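Local coordinates for putative outer membrane protein (LpxR) (Salmonella typhimurium, PDB 3FID) that acts as a lipid A deacylase of the outer membrane, probably removing acyl chains from the lipid A part of lipopolysaccharide, at residues A56-Y60 with A112-V117; K67-A72 with Y130-D135; G262-V266 with I292-F296. One frame throughout, in Å; residues are numbered along the deposited sequence.

Contact 1. Residues A56-Y60 with A112-V117; sequences AQDIY and AGGQEV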
loop_
_atom_site.group_PDB
_atom_site.type_symbol
_atom_site.label_atom_id
_atom_site.label_comp_id
_atom_site.label_asym_id
_atom_site.label_seq_id
_atom_site.Cartn_x
_atom_site.Cartn_y
_atom_site.Cartn_z
ATOM N N ALA A 56 5.140 -10.140 -0.768
ATOM C CA ALA A 56 4.042 -9.556 -0.003
ATOM C C ALA A 56 2.731 -10.317 -0.216
ATOM O O ALA A 56 2.566 -11.001 -1.234
ATOM C CB ALA A 56 3.876 -8.084 -0.386
ATOM N N GLN A 57 1.836 -10.194 0.756
ATOM C CA GLN A 57 0.468 -10.721 0.639
ATOM C C GLN A 57 -0.504 -9.664 1.153
ATOM O O GLN A 57 -0.374 -9.165 2.276
ATOM C CB GLN A 57 0.288 -12.018 1.435
ATOM C CG GLN A 57 -1.050 -12.755 1.096
ATOM C CD GLN A 57 -1.567 -13.626 2.221
ATOM O OE1 GLN A 57 -1.536 -13.242 3.392
ATOM N NE2 GLN A 57 -2.040 -14.815 1.870
ATOM N N ASP A 58 -1.469 -9.310 0.318
ATOM C CA ASP A 58 -2.513 -8.379 0.717
ATOM C C ASP A 58 -3.870 -9.049 0.589
ATOM O O ASP A 58 -4.090 -9.784 -0.367
ATOM C CB ASP A 58 -2.434 -7.168 -0.180
ATOM C CG ASP A 58 -1.145 -6.422 0.029
ATOM O OD1 ASP A 58 -0.914 -6.015 1.197
ATOM O OD2 ASP A 58 -0.386 -6.306 -0.950
ATOM N N ILE A 59 -4.736 -8.809 1.579
ATOM C CA ILE A 59 -6.022 -9.502 1.728
ATOM C C ILE A 59 -7.128 -8.434 1.738
ATOM O O ILE A 59 -7.002 -7.409 2.438
ATOM C CB ILE A 59 -6.050 -10.314 3.032
ATOM C CG1 ILE A 59 -4.840 -11.281 3.084
ATOM C CG2 ILE A 59 -7.411 -11.121 3.190
ATOM C CD1 ILE A 59 -4.823 -12.151 4.357
ATOM N N TYR A 60 -8.171 -8.685 0.938
ATOM C CA TYR A 60 -9.277 -7.754 0.699
ATOM C C TYR A 60 -10.569 -8.451 1.085
ATOM O O TYR A 60 -10.666 -9.678 0.977
ATOM C CB TYR A 60 -9.323 -7.293 -0.777
ATOM C CG TYR A 60 -8.027 -6.585 -1.120
ATOM C CD1 TYR A 60 -7.829 -5.264 -0.738
ATOM C CD2 TYR A 60 -6.977 -7.260 -1.749
ATOM C CE1 TYR A 60 -6.609 -4.602 -0.984
ATOM C CE2 TYR A 60 -5.756 -6.608 -2.013
ATOM C CZ TYR A 60 -5.590 -5.283 -1.617
ATOM O OH TYR A 60 -4.404 -4.611 -1.847
ATOM N N ALA A 112 -3.355 -17.302 -3.834
ATOM C CA ALA A 112 -2.685 -16.235 -3.082
ATOM C C ALA A 112 -2.681 -16.494 -1.576
ATOM O O ALA A 112 -1.945 -15.858 -0.825
ATOM C CB ALA A 112 -3.318 -14.877 -3.423
ATOM N N GLY A 113 -3.532 -17.425 -1.119
ATOM C CA GLY A 113 -3.498 -17.932 0.270
ATOM C C GLY A 113 -4.202 -17.089 1.323
ATOM O O GLY A 113 -3.902 -17.196 2.523
ATOM N N GLY A 114 -5.107 -16.214 0.885
ATOM C CA GLY A 114 -5.857 -15.345 1.818
ATOM C C GLY A 114 -6.739 -16.073 2.827
ATOM O O GLY A 114 -6.713 -15.743 4.019
ATOM N N GLN A 115 -7.524 -17.060 2.368
ATOM C CA GLN A 115 -8.337 -17.869 3.316
ATOM C C GLN A 115 -7.468 -18.549 4.362
ATOM O O GLN A 115 -7.806 -18.579 5.550
ATOM C CB GLN A 115 -9.155 -18.928 2.574
ATOM C CG GLN A 115 -10.005 -19.843 3.476
ATOM C CD GLN A 115 -10.920 -20.742 2.661
ATOM O OE1 GLN A 115 -10.586 -21.133 1.538
ATOM N NE2 GLN A 115 -12.107 -21.052 3.216
ATOM N N GLU A 116 -6.346 -19.122 3.925
ATOM C CA GLU A 116 -5.457 -19.858 4.828
ATOM C C GLU A 116 -4.881 -18.938 5.898
ATOM O O GLU A 116 -4.971 -19.243 7.062
ATOM C CB GLU A 116 -4.339 -20.554 4.037
ATOM C CG GLU A 116 -4.815 -21.729 3.136
ATOM C CD GLU A 116 -5.237 -21.308 1.716
ATOM O OE1 GLU A 116 -5.593 -20.125 1.471
ATOM O OE2 GLU A 116 -5.233 -22.185 0.820
ATOM N N VAL A 117 -4.342 -17.786 5.487
ATOM C CA VAL A 117 -3.730 -16.827 6.406
ATOM C C VAL A 117 -4.731 -16.232 7.386
ATOM O O VAL A 117 -4.463 -16.177 8.605
ATOM C CB VAL A 117 -2.973 -15.705 5.647
ATOM C CG1 VAL A 117 -2.594 -14.553 6.573
ATOM C CG2 VAL A 117 -1.718 -16.280 4.980
#
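The flat carboxamide of Gln57 holds Ala112 O almost exactly in its own plane, at the NE2 end, while the methyl groups of Val117 close round the OE1 end. Gln57 NE2 gives Ala112 O a hydrogen bond of 2.9 Å that is nearly straight, 171° at the hydrogen; seen from the acceptor it is less ideal, since the donor lies 23° out of the carbonyl plane. The amide can span the gap because CG stands anti to the backbone N (chi1 -168°) and the chain runs on extended. Val117 slides past it in the opposite sense, its CG2 3.4 Å from Gln57 OE1.

This is a beta-barrel strand meeting the start of a helix that follows strand 97-108: Gln57 and Ile59 lie on strand 49-60, and Gly113 is the N-cap of helix 114-125. Gly113 has a positive phi, a conformation that glycine adopts readily, and the turn then enters the helix with Val117 N bonded to Gly113 O. NE2 of Gln57 therefore sits where the loop becomes helix, 3.5 Å from Gly114 N.

Two residues along the strand the contact becomes apolar. Ile59 sends CD1 to Val117 CG1 at 4.0 Å, and the same methyl rests 4.1 Å from Gly114 O, in the first turn of the helix. Asp58, between Gln57 and Ile59, points to the other face of the strand, where its carboxylate is taken by Arg205, Tyr33 and the zinc ligand His84; Ile59 itself leans on Thr34, a ligand of another zinc ion.

Contact 2. Residues K67-A72 with Y130-D135; sequences KRKPEA and YPAWQD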
loop_
_atom_site.group_PDB
_atom_site.type_symbol
_atom_site.label_atom_id
_atom_site.label_comp_id
_atom_site.label_asym_id
_atom_site.label_seq_id
_atom_site.Cartn_x
_atom_site.Cartn_y
_atom_site.Cartn_z
ATOM N N LYS A 67 -19.349 -9.529 5.940
ATOM C CA LYS A 67 -18.192 -10.376 6.293
ATOM C C LYS A 67 -18.607 -11.766 6.789
ATOM O O LYS A 67 -17.856 -12.749 6.640
ATOM C CB LYS A 67 -17.349 -9.703 7.381
ATOM C CG LYS A 67 -16.428 -8.608 6.884
ATOM C CD LYS A 67 -15.562 -8.109 8.038
ATOM C CE LYS A 67 -14.584 -7.013 7.612
ATOM N NZ LYS A 67 -13.947 -6.385 8.828
ATOM N N ARG A 68 -19.801 -11.841 7.382
ATOM C CA ARG A 68 -20.284 -13.083 7.980
ATOM C C ARG A 68 -21.239 -13.899 7.108
ATOM O O ARG A 68 -21.695 -14.973 7.537
ATOM C CB ARG A 68 -20.933 -12.803 9.337
ATOM C CG ARG A 68 -19.977 -12.208 10.356
ATOM C CD ARG A 68 -20.481 -12.429 11.778
ATOM N NE ARG A 68 -19.471 -12.046 12.772
ATOM C CZ ARG A 68 -18.381 -12.760 13.094
ATOM N NH1 ARG A 68 -18.113 -13.934 12.514
ATOM N NH2 ARG A 68 -17.550 -12.291 14.021
ATOM N N LYS A 69 -21.531 -13.424 5.897
ATOM C CA LYS A 69 -22.454 -14.147 5.000
ATOM C C LYS A 69 -21.773 -15.349 4.316
ATOM O O LYS A 69 -20.551 -15.359 4.169
ATOM C CB LYS A 69 -23.109 -13.167 4.000
ATOM C CG LYS A 69 -24.043 -12.207 4.731
ATOM C CD LYS A 69 -24.483 -11.019 3.926
ATOM C CE LYS A 69 -25.523 -10.211 4.725
ATOM N NZ LYS A 69 -25.663 -8.788 4.254
ATOM N N PRO A 70 -22.563 -16.371 3.906
ATOM C CA PRO A 70 -21.961 -17.598 3.384
ATOM C C PRO A 70 -21.260 -17.405 2.051
ATOM O O PRO A 70 -20.326 -18.151 1.750
ATOM C CB PRO A 70 -23.162 -18.554 3.187
ATOM C CG PRO A 70 -24.314 -17.923 3.813
ATOM C CD PRO A 70 -24.040 -16.451 3.963
ATOM N N GLU A 71 -21.730 -16.446 1.247
ATOM C CA GLU A 71 -21.135 -16.181 -0.077
ATOM C C GLU A 71 -20.928 -14.685 -0.294
ATOM O O GLU A 71 -21.343 -13.864 0.533
ATOM C CB GLU A 71 -22.021 -16.748 -1.190
ATOM C CG GLU A 71 -22.209 -18.242 -1.084
ATOM C CD GLU A 71 -23.281 -18.760 -1.995
ATOM O OE1 GLU A 71 -22.987 -19.724 -2.747
ATOM O OE2 GLU A 71 -24.407 -18.198 -1.962
ATOM N N ALA A 72 -20.282 -14.343 -1.404
ATOM C CA ALA A 72 -20.119 -12.942 -1.782
ATOM C C ALA A 72 -21.494 -12.296 -1.897
ATOM O O ALA A 72 -22.489 -12.987 -2.144
ATOM C CB ALA A 72 -19.350 -12.818 -3.084
ATOM N N TYR A 130 -14.531 -16.583 8.486
ATOM C CA TYR A 130 -15.533 -16.017 7.588
ATOM C C TYR A 130 -15.758 -16.999 6.449
ATOM O O TYR A 130 -14.842 -17.257 5.656
ATOM C CB TYR A 130 -15.077 -14.667 7.040
ATOM C CG TYR A 130 -14.923 -13.566 8.059
ATOM C CD1 TYR A 130 -13.848 -12.680 7.973
ATOM C CD2 TYR A 130 -15.855 -13.370 9.084
ATOM C CE1 TYR A 130 -13.689 -11.630 8.888
ATOM C CE2 TYR A 130 -15.698 -12.320 10.004
ATOM C CZ TYR A 130 -14.611 -11.466 9.898
ATOM O OH TYR A 130 -14.409 -10.425 10.802
ATOM N N PRO A 131 -16.981 -17.578 6.375
ATOM C CA PRO A 131 -17.256 -18.637 5.393
ATOM C C PRO A 131 -17.195 -18.211 3.921
ATOM O O PRO A 131 -16.956 -19.054 3.070
ATOM C CB PRO A 131 -18.668 -19.134 5.787
ATOM C CG PRO A 131 -19.288 -17.947 6.499
ATOM C CD PRO A 131 -18.146 -17.307 7.253
ATOM N N ALA A 132 -17.386 -16.925 3.625
ATOM C CA ALA A 132 -17.432 -16.464 2.212
ATOM C C ALA A 132 -16.094 -16.532 1.493
ATOM O O ALA A 132 -16.007 -16.214 0.311
ATOM C CB ALA A 132 -18.076 -15.070 2.081
ATOM N N TRP A 133 -15.044 -16.963 2.199
ATOM C CA TRP A 133 -13.796 -17.317 1.534
ATOM C C TRP A 133 -14.012 -18.433 0.493
ATOM O O TRP A 133 -13.271 -18.526 -0.452
ATOM C CB TRP A 133 -12.715 -17.704 2.559
ATOM C CG TRP A 133 -11.951 -16.526 3.082
ATOM C CD1 TRP A 133 -11.968 -16.018 4.363
ATOM C CD2 TRP A 133 -11.022 -15.720 2.340
ATOM N NE1 TRP A 133 -11.112 -14.936 4.454
ATOM C CE2 TRP A 133 -10.518 -14.731 3.232
ATOM C CE3 TRP A 133 -10.557 -15.747 1.020
ATOM C CZ2 TRP A 133 -9.571 -13.756 2.836
ATOM C CZ3 TRP A 133 -9.623 -14.775 0.615
ATOM C CH2 TRP A 133 -9.153 -13.776 1.532
ATOM N N GLN A 134 -15.053 -19.263 0.664
ATOM C CA GLN A 134 -15.399 -20.309 -0.315
ATOM C C GLN A 134 -15.824 -19.687 -1.640
ATOM O O GLN A 134 -15.718 -20.319 -2.685
ATOM C CB GLN A 134 -16.515 -21.265 0.228
ATOM C CG GLN A 134 -17.863 -20.613 0.501
ATOM C CD GLN A 134 -18.895 -21.540 1.196
ATOM O OE1 GLN A 134 -18.933 -22.759 0.950
ATOM N NE2 GLN A 134 -19.745 -20.954 2.044
ATOM N N ASP A 135 -16.340 -18.459 -1.574
ATOM C CA ASP A 135 -16.794 -17.742 -2.768
ATOM C C ASP A 135 -15.831 -16.593 -3.145
ATOM O O ASP A 135 -16.238 -15.581 -3.725
ATOM C CB ASP A 135 -18.248 -17.251 -2.541
ATOM C CG ASP A 135 -18.955 -16.882 -3.829
ATOM O OD1 ASP A 135 -18.604 -17.436 -4.895
ATOM O OD2 ASP A 135 -19.886 -16.049 -3.756
HETATM O O HOH W 1 -18.298 -14.831 5.313
HETATM O O HOH W 2 -12.796 -8.710 10.251
#
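Tyr130 turns CG anti to its own carbonyl carbon, beside the backbone N (chi1 -65°), which lays its ring against Lys67; the lysine makes the same turn (chi1 -79°), and its extended chain carries Lys67 CD on to the hydroxyl, 3.8 Å from Tyr130 OH. The setting is loop against loop at one end of the outer-membrane beta-barrel: residues 67-72 link strands 49-60 and 80-94, and residues 130-135, largely a 3-10 turn, lead from helix 114-125 to strand 140-157. Lys67 CB makes a CH-pi contact with one face of the Tyr130 ring, 4.1 Å from its centroid. Arg68 NH1 comes to the edge of the same ring, 3.8 Å from Tyr130 CE2, so that CE2 lies over one face of the guanidinium, toward its rim, the two planes 65° apart. Beyond the ring a water joins Tyr130 OH to Lys67 NZ, so the extended lysine is tied at its tip as well as its base; His122 meets the ring edge-to-face.

A second water sits between the backbones, donating to Lys67 O and Lys69 O and accepting from Ala132 N. Ala132 is wedged beneath this turn, its CB 3.3 Å from Lys69 O. Further on, Gln134 places CG between the backbone N and the carbonyl carbon, and its extended chain carries NE2 to a 2.9 Å hydrogen bond with Pro70 O. That carbonyl also receives a CA-H...O contact from Ala132 CA at 3.4 Å.

Asp135 anchors the far end. Its carboxylate is gripped by Thr241 and the backbone of Gln240 as well, which probably favours the charged form despite nearby Glu71. The bond from Ala72 N, 2.9 Å long, arrives at the anti lone pair of Asp135 OD2.

Contact 3. Residues G262-V266 with I292-F296; sequences GYSPV and ITFFF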
loop_
_atom_site.group_PDB
_atom_site.type_symbol
_atom_site.label_atom_id
_atom_site.label_comp_id
_atom_site.label_asym_id
_atom_site.label_seq_id
_atom_site.Cartn_x
_atom_site.Cartn_y
_atom_site.Cartn_z
ATOM N N GLY A 262 14.060 7.117 13.588
ATOM C CA GLY A 262 15.020 6.071 13.790
ATOM C C GLY A 262 16.375 6.560 14.244
ATOM O O GLY A 262 16.652 7.751 14.267
ATOM N N TYR A 263 17.210 5.601 14.601
ATOM C CA TYR A 263 18.603 5.859 14.890
ATOM C C TYR A 263 19.342 4.660 14.382
ATOM O O TYR A 263 19.051 3.547 14.794
ATOM C CB TYR A 263 18.869 6.079 16.394
ATOM C CG TYR A 263 20.245 6.707 16.590
ATOM C CD1 TYR A 263 21.394 5.926 16.621
ATOM C CD2 TYR A 263 20.395 8.090 16.666
ATOM C CE1 TYR A 263 22.662 6.501 16.745
ATOM C CE2 TYR A 263 21.664 8.674 16.803
ATOM C CZ TYR A 263 22.779 7.869 16.842
ATOM O OH TYR A 263 24.036 8.450 16.969
ATOM N N SER A 264 20.267 4.885 13.449
ATOM C CA SER A 264 21.127 3.818 12.927
ATOM C C SER A 264 21.355 2.753 13.998
ATOM O O SER A 264 21.860 3.075 15.078
ATOM C CB SER A 264 22.486 4.384 12.499
ATOM O OG SER A 264 22.445 4.886 11.183
ATOM N N PRO A 265 21.010 1.482 13.697
ATOM C CA PRO A 265 20.499 0.999 12.411
ATOM C C PRO A 265 18.996 0.669 12.366
ATOM O O PRO A 265 18.602 -0.171 11.577
ATOM C CB PRO A 265 21.267 -0.320 12.245
ATOM C CG PRO A 265 21.381 -0.831 13.678
ATOM C CD PRO A 265 21.237 0.354 14.624
ATOM N N VAL A 266 18.178 1.293 13.202
ATOM C CA VAL A 266 16.764 0.906 13.244
ATOM C C VAL A 266 15.791 2.091 13.136
ATOM O O VAL A 266 15.993 3.136 13.771
ATOM C CB VAL A 266 16.451 0.003 14.455
ATOM C CG1 VAL A 266 16.625 0.749 15.792
ATOM C CG2 VAL A 266 15.062 -0.641 14.314
ATOM N N ILE A 292 9.012 -1.646 10.401
ATOM C CA ILE A 292 10.295 -1.669 11.107
ATOM C C ILE A 292 11.320 -1.857 10.015
ATOM O O ILE A 292 11.200 -2.785 9.212
ATOM C CB ILE A 292 10.399 -2.843 12.105
ATOM C CG1 ILE A 292 9.348 -2.712 13.212
ATOM C CG2 ILE A 292 11.822 -2.889 12.716
ATOM C CD1 ILE A 292 9.331 -3.915 14.165
ATOM N N THR A 293 12.281 -0.931 9.941
ATOM C CA THR A 293 13.247 -0.924 8.867
ATOM C C THR A 293 14.646 -0.918 9.482
ATOM O O THR A 293 14.962 -0.066 10.326
ATOM C CB THR A 293 13.065 0.303 7.979
ATOM O OG1 THR A 293 11.697 0.385 7.570
ATOM C CG2 THR A 293 13.945 0.184 6.718
ATOM N N PHE A 294 15.459 -1.881 9.067
ATOM C CA PHE A 294 16.868 -1.878 9.425
ATOM C C PHE A 294 17.594 -1.224 8.275
ATOM O O PHE A 294 17.418 -1.615 7.138
ATOM C CB PHE A 294 17.338 -3.306 9.711
ATOM C CG PHE A 294 16.626 -3.919 10.871
ATOM C CD1 PHE A 294 16.981 -3.586 12.174
ATOM C CD2 PHE A 294 15.533 -4.754 10.661
ATOM C CE1 PHE A 294 16.280 -4.117 13.265
ATOM C CE2 PHE A 294 14.824 -5.297 11.746
ATOM C CZ PHE A 294 15.205 -4.979 13.047
ATOM N N PHE A 295 18.343 -0.170 8.573
ATOM C CA PHE A 295 19.005 0.620 7.530
ATOM C C PHE A 295 20.464 0.808 7.934
ATOM O O PHE A 295 20.764 1.141 9.080
ATOM C CB PHE A 295 18.277 1.958 7.277
ATOM C CG PHE A 295 18.464 3.009 8.366
ATOM C CD1 PHE A 295 17.716 2.971 9.538
ATOM C CD2 PHE A 295 19.342 4.082 8.169
ATOM C CE1 PHE A 295 17.861 3.924 10.506
ATOM C CE2 PHE A 295 19.501 5.058 9.154
ATOM C CZ PHE A 295 18.746 4.990 10.317
ATOM N N PHE A 296 21.358 0.569 6.984
ATOM C CA PHE A 296 22.772 0.392 7.297
ATOM C C PHE A 296 23.594 0.560 6.030
ATOM O O PHE A 296 24.790 0.317 6.020
ATOM C CB PHE A 296 23.006 -0.998 7.914
ATOM C CG PHE A 296 22.257 -2.111 7.214
ATOM C CD1 PHE A 296 20.989 -2.505 7.652
ATOM C CD2 PHE A 296 22.804 -2.750 6.108
ATOM C CE1 PHE A 296 20.290 -3.529 6.995
ATOM C CE2 PHE A 296 22.109 -3.762 5.450
ATOM C CZ PHE A 296 20.854 -4.149 5.892
ATOM O OXT PHE A 296 23.060 0.948 4.988
HETATM O O HOH W 3 22.443 3.364 9.261
#
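Val266 and Phe294 are paired as antiparallel, non-hydrogen-bonded neighbours, their side chains lying side by side and pointing the same way, with Val266 CG2 3.8 Å from Phe294 CE1. They belong to the barrel wall, where the tight hairpin turn between strands 251-263 and 266-275 abuts the end of the last strand, 285-295. Phe294 lies on the surface and may face lipid, with Val266 partly covered beside it.

Phe295 turns to the other side. With chi1 at 74° its ring swings beneath the turn, where Phe295 CZ reaches Ser264 N at 3.5 Å and Phe295 CE1 reaches Val266 C at 3.8 Å, this carbon lying in the ring plane at the edge. Its backbone is held too: Phe295 N donates to Pro265 O over 3.0 Å, the donor standing 44° out of the carbonyl plane, while Phe294 CA brings a CA-H...O contact of 3.2 Å to the same Pro265 O.

What presents that oxygen is the turn itself. A cis peptide bond before Pro265 makes it a type VI turn, closed by paired backbone bonds between Tyr263 and Val266. Further out, side chains of Ile216, Ala267 and Ser2 touch Phe295, and strand 2-9 bonds to Phe294. Ser264 OG accepts from Gly214 N and also meets a water, which donates to Phe295 O at 2.8 Å.

How the contacts relate
From the N terminus, strand 49-60 supplies the first half of contact 1 and the loop after it, 67-72, the first half of contact 2. The chain then passes through strands 80-94 and 97-108 before 112-117 closes contact 1, and helix 114-125 leads to 130-135, which closes contact 2; the two loops therefore cross. They also touch, Ile59 CG2 lying 3.4 Å from Trp133 CZ2, so barrel strand, helix and surface loops form one continuous region. Contact 3 follows in series, closing a short loop within the last three strands. Its centre is about 41 Å from that of contact 2, on the opposite side of the chain's centre.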